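Local coordinates for 47 KDA membrane antigen (Treponema pallidum, PDB 1O75), which binds penicillin and shows zinc-stimulated carboxypeptidase activity on synthetic depsipeptides, possibly acting as a D,D-carboxypeptidase that lowers peptidoglycan cross-linking, at residues 11-16 and 174-179; 48-53 and 277-282; 70-75 and 104-109; 75-80 and 143-148. The protein carries 2 engineered substitutions. All blocks are in the same frame, centred on the assembly; numbering follows the deposited sequence. Where two conformers were deposited one is given.

Contact 1: 11-16 and 174-179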
loop_
_atom_site.group_PDB
_atom_site.type_symbol
_atom_site.label_atom_id
_atom_site.label_comp_id
_atom_site.label_asym_id
_atom_site.label_seq_id
_atom_site.Cartn_x
_atom_site.Cartn_y
_atom_site.Cartn_z
ATOM N N GLY B 11 -6.542 -23.745 -29.166
ATOM C CA GLY B 11 -6.670 -22.308 -29.051
ATOM C C GLY B 11 -7.308 -21.890 -27.733
ATOM O O GLY B 11 -7.243 -22.618 -26.730
ATOM N N TYR B 12 -7.921 -20.711 -27.740
ATOM C CA TYR B 12 -8.579 -20.173 -26.561
ATOM C C TYR B 12 -10.071 -20.100 -26.766
ATOM O O TYR B 12 -10.552 -19.864 -27.878
ATOM C CB TYR B 12 -8.042 -18.773 -26.239
ATOM C CG TYR B 12 -6.642 -18.781 -25.667
ATOM C CD1 TYR B 12 -6.391 -19.320 -24.408
ATOM C CD2 TYR B 12 -5.564 -18.260 -26.391
ATOM C CE1 TYR B 12 -5.100 -19.343 -23.879
ATOM C CE2 TYR B 12 -4.268 -18.283 -25.873
ATOM C CZ TYR B 12 -4.043 -18.826 -24.615
ATOM O OH TYR B 12 -2.768 -18.873 -24.095
ATOM N N ALA B 13 -10.803 -20.292 -25.677
ATOM C CA ALA B 13 -12.254 -20.241 -25.709
ATOM C C ALA B 13 -12.745 -19.514 -24.465
ATOM O O ALA B 13 -12.063 -19.480 -23.442
ATOM C CB ALA B 13 -12.838 -21.653 -25.762
ATOM N N THR B 14 -13.933 -18.946 -24.558
ATOM C CA THR B 14 -14.518 -18.202 -23.463
ATOM C C THR B 14 -15.475 -19.107 -22.707
ATOM O O THR B 14 -16.451 -19.583 -23.284
ATOM C CB THR B 14 -15.267 -16.964 -23.999
ATOM O OG1 THR B 14 -14.311 -16.072 -24.579
ATOM C CG2 THR B 14 -16.015 -16.241 -22.891
ATOM N N LEU B 15 -15.171 -19.363 -21.429
ATOM C CA LEU B 15 -16.025 -20.220 -20.599
ATOM C C LEU B 15 -16.555 -19.492 -19.371
ATOM O O LEU B 15 -15.836 -18.721 -18.717
ATOM C CB LEU B 15 -15.237 -21.467 -20.116
ATOM C CG LEU B 15 -14.959 -22.655 -21.047
ATOM C CD1 LEU B 15 -14.136 -22.204 -22.245
ATOM C CD2 LEU B 15 -14.200 -23.744 -20.252
ATOM N N SER B 16 -17.818 -19.733 -19.063
ATOM C CA SER B 16 -18.429 -19.171 -17.881
ATOM C C SER B 16 -17.757 -19.852 -16.675
ATOM O O SER B 16 -17.126 -20.891 -16.818
ATOM C CB SER B 16 -19.907 -19.507 -17.853
ATOM O OG SER B 16 -20.078 -20.896 -17.634
ATOM N N PHE B 174 -18.669 -20.880 -27.662
ATOM C CA PHE B 174 -17.628 -20.556 -26.689
ATOM C C PHE B 174 -16.540 -19.658 -27.254
ATOM O O PHE B 174 -15.414 -19.646 -26.750
ATOM C CB PHE B 174 -16.999 -21.845 -26.137
ATOM C CG PHE B 174 -17.995 -22.767 -25.488
ATOM C CD1 PHE B 174 -18.601 -23.788 -26.221
ATOM C CD2 PHE B 174 -18.373 -22.581 -24.161
ATOM C CE1 PHE B 174 -19.576 -24.610 -25.637
ATOM C CE2 PHE B 174 -19.345 -23.394 -23.567
ATOM C CZ PHE B 174 -19.952 -24.413 -24.307
ATOM N N HIS B 175 -16.877 -18.915 -28.306
ATOM C CA HIS B 175 -15.941 -17.999 -28.938
ATOM C C HIS B 175 -14.573 -18.611 -29.153
ATOM O O HIS B 175 -13.553 -17.960 -28.951
ATOM C CB HIS B 175 -15.821 -16.723 -28.098
ATOM C CG HIS B 175 -17.125 -16.008 -27.907
ATOM N ND1 HIS B 175 -17.247 -14.860 -27.151
ATOM C CD2 HIS B 175 -18.371 -16.289 -28.364
ATOM C CE1 HIS B 175 -18.509 -14.467 -27.147
ATOM N NE2 HIS B 175 -19.212 -15.317 -27.876
ATOM N N PHE B 176 -14.546 -19.873 -29.563
ATOM C CA PHE B 176 -13.283 -20.541 -29.808
ATOM C C PHE B 176 -12.522 -19.887 -30.947
ATOM O O PHE B 176 -13.096 -19.593 -31.998
ATOM C CB PHE B 176 -13.509 -22.014 -30.150
ATOM C CG PHE B 176 -12.245 -22.754 -30.469
ATOM C CD1 PHE B 176 -11.229 -22.872 -29.515
ATOM C CD2 PHE B 176 -12.052 -23.313 -31.730
ATOM C CE1 PHE B 176 -10.037 -23.533 -29.808
ATOM C CE2 PHE B 176 -10.865 -23.978 -32.038
ATOM C CZ PHE B 176 -9.848 -24.088 -31.074
ATOM N N VAL B 177 -11.228 -19.675 -30.730
ATOM C CA VAL B 177 -10.342 -19.086 -31.725
ATOM C C VAL B 177 -9.035 -19.870 -31.701
ATOM O O VAL B 177 -8.373 -19.935 -30.665
ATOM C CB VAL B 177 -10.030 -17.612 -31.399
ATOM C CG1 VAL B 177 -8.990 -17.076 -32.369
ATOM C CG2 VAL B 177 -11.304 -16.787 -31.461
ATOM N N GLU B 178 -8.665 -20.473 -32.828
ATOM C CA GLU B 178 -7.430 -21.244 -32.875
ATOM C C GLU B 178 -6.261 -20.344 -32.545
ATOM O O GLU B 178 -6.306 -19.148 -32.811
ATOM C CB GLU B 178 -7.226 -21.881 -34.254
ATOM C CG GLU B 178 -8.121 -23.082 -34.519
ATOM C CD GLU B 178 -7.722 -23.854 -35.777
ATOM O OE1 GLU B 178 -6.564 -24.317 -35.872
ATOM O OE2 GLU B 178 -8.577 -24.003 -36.673
ATOM N N ASP B 179 -5.211 -20.917 -31.969
ATOM C CA ASP B 179 -4.042 -20.133 -31.597
ATOM C C ASP B 179 -2.807 -21.024 -31.502
ATOM O O ASP B 179 -2.765 -21.953 -30.691
ATOM C CB ASP B 179 -4.297 -19.449 -30.255
ATOM C CG ASP B 179 -3.286 -18.367 -29.954
ATOM O OD1 ASP B 179 -2.069 -18.648 -30.005
ATOM O OD2 ASP B 179 -3.715 -17.234 -29.662
HETATM O O HOH W 1 -15.308 -13.646 -25.332
#

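Contact 2: 48-53 and 277-282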
loop_
_atom_site.group_PDB
_atom_site.type_symbol
_atom_site.label_atom_id
_atom_site.label_comp_id
_atom_site.label_asym_id
_atom_site.label_seq_id
_atom_site.Cartn_x
_atom_site.Cartn_y
_atom_site.Cartn_z
ATOM N N GLY B 48 -23.409 -17.505 -3.301
ATOM C CA GLY B 48 -23.960 -18.667 -3.973
ATOM C C GLY B 48 -22.951 -19.601 -4.600
ATOM O O GLY B 48 -21.852 -19.819 -4.078
ATOM N N MET B 49 -23.357 -20.172 -5.724
ATOM C CA MET B 49 -22.529 -21.090 -6.475
ATOM C C MET B 49 -21.722 -20.352 -7.545
ATOM O O MET B 49 -21.036 -19.385 -7.218
ATOM C CB MET B 49 -23.408 -22.195 -7.073
ATOM C CG MET B 49 -23.995 -23.148 -5.985
ATOM S SD MET B 49 -22.677 -24.070 -5.066
ATOM C CE MET B 49 -22.140 -25.210 -6.348
ATOM N N PHE B 50 -21.790 -20.782 -8.804
ATOM C CA PHE B 50 -20.983 -20.144 -9.838
ATOM C C PHE B 50 -21.663 -19.260 -10.883
ATOM O O PHE B 50 -21.066 -18.958 -11.924
ATOM C CB PHE B 50 -20.112 -21.200 -10.534
ATOM C CG PHE B 50 -19.080 -21.808 -9.608
ATOM C CD1 PHE B 50 -19.398 -22.911 -8.814
ATOM C CD2 PHE B 50 -17.823 -21.208 -9.467
ATOM C CE1 PHE B 50 -18.465 -23.411 -7.882
ATOM C CE2 PHE B 50 -16.883 -21.692 -8.543
ATOM C CZ PHE B 50 -17.204 -22.791 -7.752
ATOM N N ASP B 51 -22.883 -18.835 -10.594
ATOM C CA ASP B 51 -23.636 -17.951 -11.490
ATOM C C ASP B 51 -22.901 -16.623 -11.603
ATOM O O ASP B 51 -22.132 -16.265 -10.716
ATOM C CB ASP B 51 -25.018 -17.688 -10.919
ATOM C CG ASP B 51 -25.739 -18.957 -10.567
ATOM O OD1 ASP B 51 -26.662 -19.339 -11.320
ATOM O OD2 ASP B 51 -25.368 -19.577 -9.540
ATOM N N ALA B 52 -23.162 -15.881 -12.678
ATOM C CA ALA B 52 -22.499 -14.595 -12.902
ATOM C C ALA B 52 -22.468 -13.603 -11.729
ATOM O O ALA B 52 -23.512 -13.204 -11.180
ATOM C CB ALA B 52 -23.094 -13.924 -14.124
ATOM N N VAL B 53 -21.238 -13.206 -11.377
ATOM C CA VAL B 53 -20.947 -12.240 -10.307
ATOM C C VAL B 53 -21.479 -10.821 -10.639
ATOM O O VAL B 53 -20.743 -10.041 -11.241
ATOM C CB VAL B 53 -19.395 -12.150 -10.091
ATOM C CG1 VAL B 53 -19.036 -11.040 -9.099
ATOM C CG2 VAL B 53 -18.857 -13.484 -9.589
ATOM N N GLY B 277 -13.908 -24.391 -6.322
ATOM C CA GLY B 277 -13.561 -23.500 -7.418
ATOM C C GLY B 277 -13.781 -22.105 -6.849
ATOM O O GLY B 277 -14.383 -21.972 -5.774
ATOM N N THR B 278 -13.309 -21.073 -7.547
ATOM C CA THR B 278 -13.455 -19.702 -7.073
ATOM C C THR B 278 -13.851 -18.780 -8.225
ATOM O O THR B 278 -13.767 -19.154 -9.401
ATOM C CB THR B 278 -12.143 -19.160 -6.511
ATOM O OG1 THR B 278 -11.147 -19.178 -7.551
ATOM C CG2 THR B 278 -11.665 -19.997 -5.288
ATOM N N LYS B 279 -14.270 -17.571 -7.871
ATOM C CA LYS B 279 -14.661 -16.572 -8.871
ATOM C C LYS B 279 -13.852 -15.321 -8.559
ATOM O O LYS B 279 -13.785 -14.887 -7.411
ATOM C CB LYS B 279 -16.159 -16.296 -8.767
ATOM C CG LYS B 279 -16.969 -17.529 -9.108
ATOM C CD LYS B 279 -18.450 -17.228 -9.278
ATOM C CE LYS B 279 -19.102 -16.861 -7.967
ATOM N NZ LYS B 279 -20.602 -16.782 -8.123
ATOM N N HIS B 280 -13.233 -14.733 -9.572
ATOM C CA HIS B 280 -12.412 -13.559 -9.306
ATOM C C HIS B 280 -13.254 -12.397 -8.798
ATOM O O HIS B 280 -14.435 -12.304 -9.100
ATOM C CB HIS B 280 -11.642 -13.144 -10.558
ATOM C CG HIS B 280 -10.534 -12.191 -10.267
ATOM N ND1 HIS B 280 -9.500 -12.507 -9.409
ATOM C CD2 HIS B 280 -10.311 -10.921 -10.683
ATOM C CE1 HIS B 280 -8.687 -11.470 -9.310
ATOM N NE2 HIS B 280 -9.156 -10.496 -10.071
ATOM N N SER B 281 -12.629 -11.538 -8.006
ATOM C CA SER B 281 -13.262 -10.370 -7.414
ATOM C C SER B 281 -14.029 -10.782 -6.168
ATOM O O SER B 281 -13.892 -10.171 -5.124
ATOM C CB SER B 281 -14.195 -9.682 -8.404
ATOM O OG SER B 281 -14.641 -8.482 -7.819
ATOM N N ALA B 282 -14.826 -11.832 -6.257
ATOM C CA ALA B 282 -15.532 -12.280 -5.066
ATOM C C ALA B 282 -14.580 -13.058 -4.139
ATOM O O ALA B 282 -14.597 -12.862 -2.925
ATOM C CB ALA B 282 -16.725 -13.174 -5.463
#

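Contact 3: 70-75 and 104-109. With XE (xenon), chain G.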
loop_
_atom_site.group_PDB
_atom_site.type_symbol
_atom_site.label_atom_id
_atom_site.label_comp_id
_atom_site.label_asym_id
_atom_site.label_seq_id
_atom_site.Cartn_x
_atom_site.Cartn_y
_atom_site.Cartn_z
ATOM N N ALA B 70 -15.023 -11.929 -18.927
ATOM C CA ALA B 70 -16.199 -11.495 -19.696
ATOM C C ALA B 70 -16.950 -10.617 -18.710
ATOM O O ALA B 70 -17.590 -11.110 -17.776
ATOM C CB ALA B 70 -17.057 -12.712 -20.111
ATOM N N VAL B 71 -16.875 -9.309 -18.913
ATOM C CA VAL B 71 -17.475 -8.365 -17.976
ATOM C C VAL B 71 -18.538 -7.447 -18.554
ATOM O O VAL B 71 -18.423 -7.009 -19.702
ATOM C CB VAL B 71 -16.374 -7.434 -17.410
ATOM C CG1 VAL B 71 -16.988 -6.382 -16.447
ATOM C CG2 VAL B 71 -15.289 -8.266 -16.741
ATOM N N GLU B 72 -19.558 -7.147 -17.754
ATOM C CA GLU B 72 -20.578 -6.179 -18.157
ATOM C C GLU B 72 -20.655 -5.172 -17.027
ATOM O O GLU B 72 -20.532 -5.535 -15.847
ATOM C CB GLU B 72 -21.969 -6.811 -18.327
ATOM C CG GLU B 72 -22.113 -7.725 -19.525
ATOM C CD GLU B 72 -23.507 -8.323 -19.603
ATOM O OE1 GLU B 72 -23.926 -9.005 -18.646
ATOM O OE2 GLU B 72 -24.190 -8.099 -20.613
ATOM N N VAL B 73 -20.849 -3.906 -17.373
ATOM C CA VAL B 73 -20.984 -2.882 -16.364
ATOM C C VAL B 73 -22.277 -2.124 -16.615
ATOM O O VAL B 73 -22.731 -1.999 -17.754
ATOM C CB VAL B 73 -19.787 -1.888 -16.369
ATOM C CG1 VAL B 73 -18.521 -2.605 -15.922
ATOM C CG2 VAL B 73 -19.578 -1.325 -17.755
ATOM N N LEU B 74 -22.878 -1.667 -15.529
ATOM C CA LEU B 74 -24.109 -0.895 -15.558
ATOM C C LEU B 74 -23.759 0.475 -14.993
ATOM O O LEU B 74 -23.052 0.566 -13.984
ATOM C CB LEU B 74 -25.156 -1.536 -14.649
ATOM C CG LEU B 74 -26.486 -0.788 -14.540
ATOM C CD1 LEU B 74 -27.270 -1.018 -15.829
ATOM C CD2 LEU B 74 -27.290 -1.300 -13.336
ATOM N N GLY B 75 -24.257 1.531 -15.629
ATOM C CA GLY B 75 -23.983 2.874 -15.144
ATOM C C GLY B 75 -25.185 3.801 -15.205
ATOM O O GLY B 75 -26.150 3.525 -15.932
ATOM N N MET B 104 -26.220 -0.509 -19.998
ATOM C CA MET B 104 -25.383 -1.657 -19.675
ATOM C C MET B 104 -24.582 -2.000 -20.915
ATOM O O MET B 104 -25.131 -2.127 -22.003
ATOM C CB MET B 104 -26.238 -2.858 -19.257
ATOM C CG MET B 104 -25.420 -4.045 -18.746
ATOM S SD MET B 104 -26.443 -5.423 -18.193
ATOM C CE MET B 104 -27.064 -4.784 -16.642
ATOM N N VAL B 105 -23.274 -2.134 -20.751
ATOM C CA VAL B 105 -22.412 -2.451 -21.865
ATOM C C VAL B 105 -21.411 -3.489 -21.435
ATOM O O VAL B 105 -21.229 -3.721 -20.246
ATOM C CB VAL B 105 -21.612 -1.195 -22.326
ATOM C CG1 VAL B 105 -22.578 -0.097 -22.799
ATOM C CG2 VAL B 105 -20.756 -0.665 -21.166
ATOM N N ARG B 106 -20.778 -4.118 -22.413
ATOM C CA ARG B 106 -19.731 -5.075 -22.134
ATOM C C ARG B 106 -18.448 -4.234 -22.027
ATOM O O ARG B 106 -18.281 -3.268 -22.774
ATOM C CB ARG B 106 -19.603 -6.076 -23.288
ATOM C CG ARG B 106 -20.830 -6.965 -23.458
ATOM C CD ARG B 106 -20.572 -8.094 -24.455
ATOM N NE ARG B 106 -20.611 -7.626 -25.836
ATOM C CZ ARG B 106 -21.714 -7.221 -26.461
ATOM N NH1 ARG B 106 -22.885 -7.230 -25.830
ATOM N NH2 ARG B 106 -21.647 -6.797 -27.716
ATOM N N ALA B 107 -17.565 -4.587 -21.093
ATOM C CA ALA B 107 -16.290 -3.885 -20.929
ATOM C C ALA B 107 -15.245 -4.930 -21.256
ATOM O O ALA B 107 -15.158 -5.980 -20.589
ATOM C CB ALA B 107 -16.130 -3.375 -19.484
ATOM N N SER B 108 -14.446 -4.673 -22.279
ATOM C CA SER B 108 -13.460 -5.661 -22.693
ATOM C C SER B 108 -12.298 -4.979 -23.383
ATOM O O SER B 108 -12.497 -4.044 -24.165
ATOM C CB SER B 108 -14.136 -6.670 -23.643
ATOM O OG SER B 108 -13.267 -7.726 -24.025
ATOM N N ALA B 109 -11.083 -5.420 -23.088
ATOM C CA ALA B 109 -9.932 -4.830 -23.726
ATOM C C ALA B 109 -8.910 -5.920 -23.923
ATOM O O ALA B 109 -8.929 -6.919 -23.203
ATOM C CB ALA B 109 -9.354 -3.703 -22.865
HETATM XE XE XE G . -24.040 -5.241 -14.739
HETATM O O HOH W 2 -14.998 -8.599 -21.054
#

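Contact 4: 75-80 and 143-148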
loop_
_atom_site.group_PDB
_atom_site.type_symbol
_atom_site.label_atom_id
_atom_site.label_comp_id
_atom_site.label_asym_id
_atom_site.label_seq_id
_atom_site.Cartn_x
_atom_site.Cartn_y
_atom_site.Cartn_z
ATOM N N GLY B 75 -24.257 1.531 -15.629
ATOM C CA GLY B 75 -23.983 2.874 -15.144
ATOM C C GLY B 75 -25.185 3.801 -15.205
ATOM O O GLY B 75 -26.150 3.525 -15.932
ATOM N N GLU B 76 -25.133 4.891 -14.438
ATOM C CA GLU B 76 -26.217 5.870 -14.407
ATOM C C GLU B 76 -25.787 7.125 -15.150
ATOM O O GLU B 76 -24.634 7.567 -15.039
ATOM C CB GLU B 76 -26.572 6.256 -12.977
ATOM C CG GLU B 76 -26.884 5.097 -12.089
ATOM C CD GLU B 76 -27.226 5.519 -10.682
ATOM O OE1 GLU B 76 -26.696 6.548 -10.211
ATOM O OE2 GLU B 76 -28.015 4.808 -10.036
ATOM N N LYS B 77 -26.719 7.707 -15.897
ATOM C CA LYS B 77 -26.412 8.909 -16.662
ATOM C C LYS B 77 -25.824 10.011 -15.802
ATOM O O LYS B 77 -26.347 10.346 -14.734
ATOM C CB LYS B 77 -27.662 9.450 -17.370
ATOM C CG LYS B 77 -27.336 10.638 -18.282
ATOM C CD LYS B 77 -28.610 11.343 -18.717
ATOM C CE LYS B 77 -28.321 12.612 -19.497
ATOM N NZ LYS B 77 -29.602 13.369 -19.721
ATOM N N VAL B 78 -24.711 10.561 -16.273
ATOM C CA VAL B 78 -24.042 11.657 -15.563
ATOM C C VAL B 78 -24.707 13.000 -15.913
ATOM O O VAL B 78 -24.882 13.307 -17.090
ATOM C CB VAL B 78 -22.559 11.742 -15.973
ATOM C CG1 VAL B 78 -21.953 13.029 -15.456
ATOM C CG2 VAL B 78 -21.795 10.522 -15.415
ATOM N N LEU B 79 -25.054 13.769 -14.883
ATOM C CA LEU B 79 -25.675 15.084 -15.009
ATOM C C LEU B 79 -24.622 16.166 -14.780
ATOM O O LEU B 79 -24.714 17.273 -15.322
ATOM C CB LEU B 79 -26.804 15.244 -13.989
ATOM C CG LEU B 79 -27.990 14.306 -14.221
ATOM C CD1 LEU B 79 -28.985 14.477 -13.102
ATOM C CD2 LEU B 79 -28.640 14.613 -15.578
ATOM N N SER B 80 -23.624 15.867 -13.953
ATOM C CA SER B 80 -22.548 16.838 -13.742
ATOM C C SER B 80 -21.369 16.161 -13.093
ATOM O O SER B 80 -21.517 15.116 -12.460
ATOM C CB SER B 80 -23.002 18.003 -12.855
ATOM O OG SER B 80 -23.036 17.635 -11.493
ATOM N N GLU B 143 -22.449 9.886 -24.677
ATOM C CA GLU B 143 -23.002 10.235 -23.368
ATOM C C GLU B 143 -22.235 9.423 -22.318
ATOM O O GLU B 143 -21.823 8.294 -22.581
ATOM C CB GLU B 143 -24.484 9.910 -23.275
ATOM C CG GLU B 143 -25.393 10.940 -23.907
ATOM C CD GLU B 143 -26.795 10.880 -23.323
ATOM O OE1 GLU B 143 -26.987 11.377 -22.185
ATOM O OE2 GLU B 143 -27.696 10.324 -23.998
ATOM N N GLU B 144 -22.063 9.995 -21.135
ATOM C CA GLU B 144 -21.305 9.356 -20.064
ATOM C C GLU B 144 -22.193 8.806 -18.952
ATOM O O GLU B 144 -23.199 9.411 -18.573
ATOM C CB GLU B 144 -20.293 10.361 -19.488
ATOM C CG GLU B 144 -19.311 9.791 -18.464
ATOM C CD GLU B 144 -18.389 10.855 -17.886
ATOM O OE1 GLU B 144 -18.624 12.049 -18.156
ATOM O OE2 GLU B 144 -17.440 10.502 -17.157
ATOM N N TYR B 145 -21.799 7.650 -18.426
ATOM C CA TYR B 145 -22.543 6.992 -17.356
ATOM C C TYR B 145 -21.586 6.593 -16.246
ATOM O O TYR B 145 -20.530 6.064 -16.527
ATOM C CB TYR B 145 -23.228 5.739 -17.905
ATOM C CG TYR B 145 -24.300 6.030 -18.928
ATOM C CD1 TYR B 145 -25.618 6.255 -18.535
ATOM C CD2 TYR B 145 -23.991 6.106 -20.286
ATOM C CE1 TYR B 145 -26.603 6.548 -19.465
ATOM C CE2 TYR B 145 -24.972 6.402 -21.227
ATOM C CZ TYR B 145 -26.274 6.621 -20.803
ATOM O OH TYR B 145 -27.242 6.918 -21.732
ATOM N N LYS B 146 -21.966 6.857 -15.004
ATOM C CA LYS B 146 -21.153 6.502 -13.847
ATOM C C LYS B 146 -21.410 5.028 -13.495
ATOM O O LYS B 146 -22.547 4.637 -13.216
ATOM C CB LYS B 146 -21.536 7.369 -12.656
ATOM C CG LYS B 146 -20.834 7.018 -11.337
ATOM C CD LYS B 146 -21.306 7.949 -10.238
ATOM C CE LYS B 146 -21.371 7.289 -8.867
ATOM N NZ LYS B 146 -20.197 7.616 -8.008
ATOM N N ILE B 147 -20.350 4.226 -13.511
ATOM C CA ILE B 147 -20.456 2.799 -13.193
ATOM C C ILE B 147 -21.083 2.563 -11.825
ATOM O O ILE B 147 -20.692 3.186 -10.838
ATOM C CB ILE B 147 -19.061 2.137 -13.250
ATOM C CG1 ILE B 147 -18.575 2.145 -14.699
ATOM C CG2 ILE B 147 -19.124 0.686 -12.670
ATOM C CD1 ILE B 147 -17.114 1.752 -14.894
ATOM N N THR B 148 -22.087 1.692 -11.760
ATOM C CA THR B 148 -22.704 1.385 -10.470
ATOM C C THR B 148 -22.710 -0.120 -10.147
ATOM O O THR B 148 -22.798 -0.512 -8.979
ATOM C CB THR B 148 -24.156 1.877 -10.396
ATOM O OG1 THR B 148 -24.909 1.289 -11.466
ATOM C CG2 THR B 148 -24.209 3.401 -10.481
HETATM O O HOH W 3 -27.547 1.975 -10.873
HETATM O O HOH W 4 -24.218 12.187 -19.200
#

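Contact 1: 11-16 and 174-179
Thr14 and His175 lie side by side and point the same way where strand 11-16 passes the loop that follows helix 167-173. The hydroxyl of Thr14 stands anti to its own carbonyl carbon (chi1 -66°), so that OG1 sits 3.9 Å from His175 CB. A water donates to this OG1, which also belongs to a hydrogen bond with the carbonyl of Lys156. The same water lies in the plane of the imidazole, at its edge, 2.9 Å from His175 ND1. At the other end, Tyr12 and Asp179 cross obliquely, ring and carboxylate planes 80° apart. Asp179 OD2 approaches the edge of the ring, while its charge is paired with Arg181.

Phe176, with CG anti to the backbone N (chi1 178°), turns its ring edge to the strand, and its CE1 comes within 3.6 Å of Gly11 N. The methyl of Ala13 packs near CD1 of the same ring and near CB of Phe174.

The backbones form a short antiparallel ladder. Tyr12 and Val177 are a hydrogen-bonded pair, Val177 N donating to Tyr12 O at 2.9 Å, nearly along the C=O axis, and Tyr12 N returning a 3.1 Å bond to Val177 O. Farther on, Thr14 N reaches Phe174 O at 2.7 Å, from above the carbonyl plane. Main-chain bonds thus carry the pairing, whereas the polar side chains find direct partners outside the two segments, Thr14 at Lys156 O and Asp179 at Arg181.

Contact 2: 48-53 and 277-282
Two irregular loops meet here in the buried interior of the chain: 48-53, which leads into strand 53-56, and the loop 277-282, which follows strand 274-276 and precedes strand 284-285. The side chain of Lys279 bridges them. CG stands anti to the carbonyl carbon, and a bend at chi3 (-69°) brings the ammonium group into the curve of the first loop. There NZ donates to two main-chain carbonyls, lying 2.8 Å from Met49 O and 3.1 Å from Asp51 O. The first bond comes from above the carbonyl plane, the second lies within it. Asp46 adds a salt bridge to the same nitrogen, so the buried charge is probably compensated by one carboxylate and two carbonyl dipoles.

Since 48-53 belongs to the Tp47 domain a region and 277-282 to the domain C region, of the E-set clan, this lysine ties the two regions together through the backbone of one and a side chain of the other.

The aliphatic part of Lys279 is held between apolar groups. Val53 slides past it in the opposite direction, with CG2 3.8 Å from Lys279 CE, although this valine is poorly ordered. Phe50 crosses the lysine obliquely, placing its CD2 3.8 Å from Lys279 CG. The far rim of the same ring abuts the other backbone: CZ of Phe50 is 3.5 Å from Gly277 O, and Thr278 N lies at the ring edge, near its plane. Trp21 meets the Phe50 ring with planes at about 35°, and Tyr17 of helix 17-25 touches both Phe50 and Lys279.

Contact 3: 70-75 and 104-109
Xenon marks the innermost shell. The terminal methyl CE of Met104 lies 3.6 Å from the xenon atom, and the backbone of the facing strand supplies the next neighbours, Glu72 O at 3.7 Å from xenon and Leu74 N slightly farther. Lys151 is the fourth residue of this pocket. Met104 starts out extended, CG anti to the backbone N, and bends at chi3 (-74°), which turns CE toward strand 70-75, 3.9 Å from Leu74 CD1. The two side chains cross obliquely on the face that also carries Glu72 and Arg106.

Positioning comes from an antiparallel ladder. Val73 and Val105 are a hydrogen-bonded pair: Val73 N lies 2.9 Å from Val105 O, and the return bond from Val105 N to Val73 O is 3.0 Å, both nearly along the C=O axes. The non-hydrogen-bonded pairs Glu72-Arg106 and Leu74-Met104 flank it. On the opposite face the valines meet through their CG2 methyls, each in the crowded position between backbone N and carbonyl carbon. One water spans the ladder's end, accepting from Val71 N and donating to Ala107 O.

Glu72 is held by His153 through OE1, so its carboxylate is directed to strand 143-163. Phe138 of strand 137-140 and Ala62 of helix 60-65 pack against the valine face; strand 69-85 itself lies between strands 101-114 and 143-163.

Contact 4: 75-80 and 143-148
An antiparallel ladder joins strand 75-78 to strand 143-148 in the large mixed sheet, the two axes running 139° apart. Its tight part is centred on the hydrogen-bonded pair Glu76-Lys146. Lys146 N donates to Glu76 O over 2.8 Å, in the carbonyl plane and on a lone pair, whereas the bond from Glu76 N to Lys146 O arrives from above the plane. Gly75 has no side chain, and its CA approaches Lys146 O to 3.0 Å. Tyr145, with CG anti to its carbonyl carbon (chi1 -66°), reaches across to the neighbouring strand, its CD1 3.2 Å from Lys77 N. Val78 belongs to this tight part too: its N donates to Glu144 O at 3.0 Å, and its CG2 packs on Lys146 N.

The looser side lies among the side chains and waters. Lys77 is fully extended and passes Glu143 obliquely, the charged atoms remaining beyond salt-bridge distance. A water donates to both Val78 O and Glu144 O; beyond it Leu79 and Ser80 form a classic beta bulge opposite Glu96. At the Glu76/Thr148 end, Thr148 CG2 meets Glu76 CG at 3.6 Å, the side chains crossing at about a right angle. Glu76 OE2 bonds to Ser387 OG and Lys146 NZ to Ser375 O, both serines of the second subunit. A further water donates to Glu76 OE2 at 3.0 Å and lies 2.8 Å from Thr148 OG1.

Overall arrangement
From the N terminus, strand 8-16 provides the first half of contact 1, whose loop closes only when the chain reaches 174-179. Segment 48-53 then opens contact 2, which closes at 277-282, so contacts 1 and 2 cross. Within both spans, strand 69-85 supplies contact 3 and then contact 4, the two sharing Gly75; contact 3 closes first, at 104-109, contact 4 at 143-148, and they too cross. Contacts 1, 3 and 4 all belong to one mixed sheet, in which strand 143-163 pairs with both 8-16 and 69-85. Contact 2, its centre about 17 Å from that of contact 3, links this region to the E-set part.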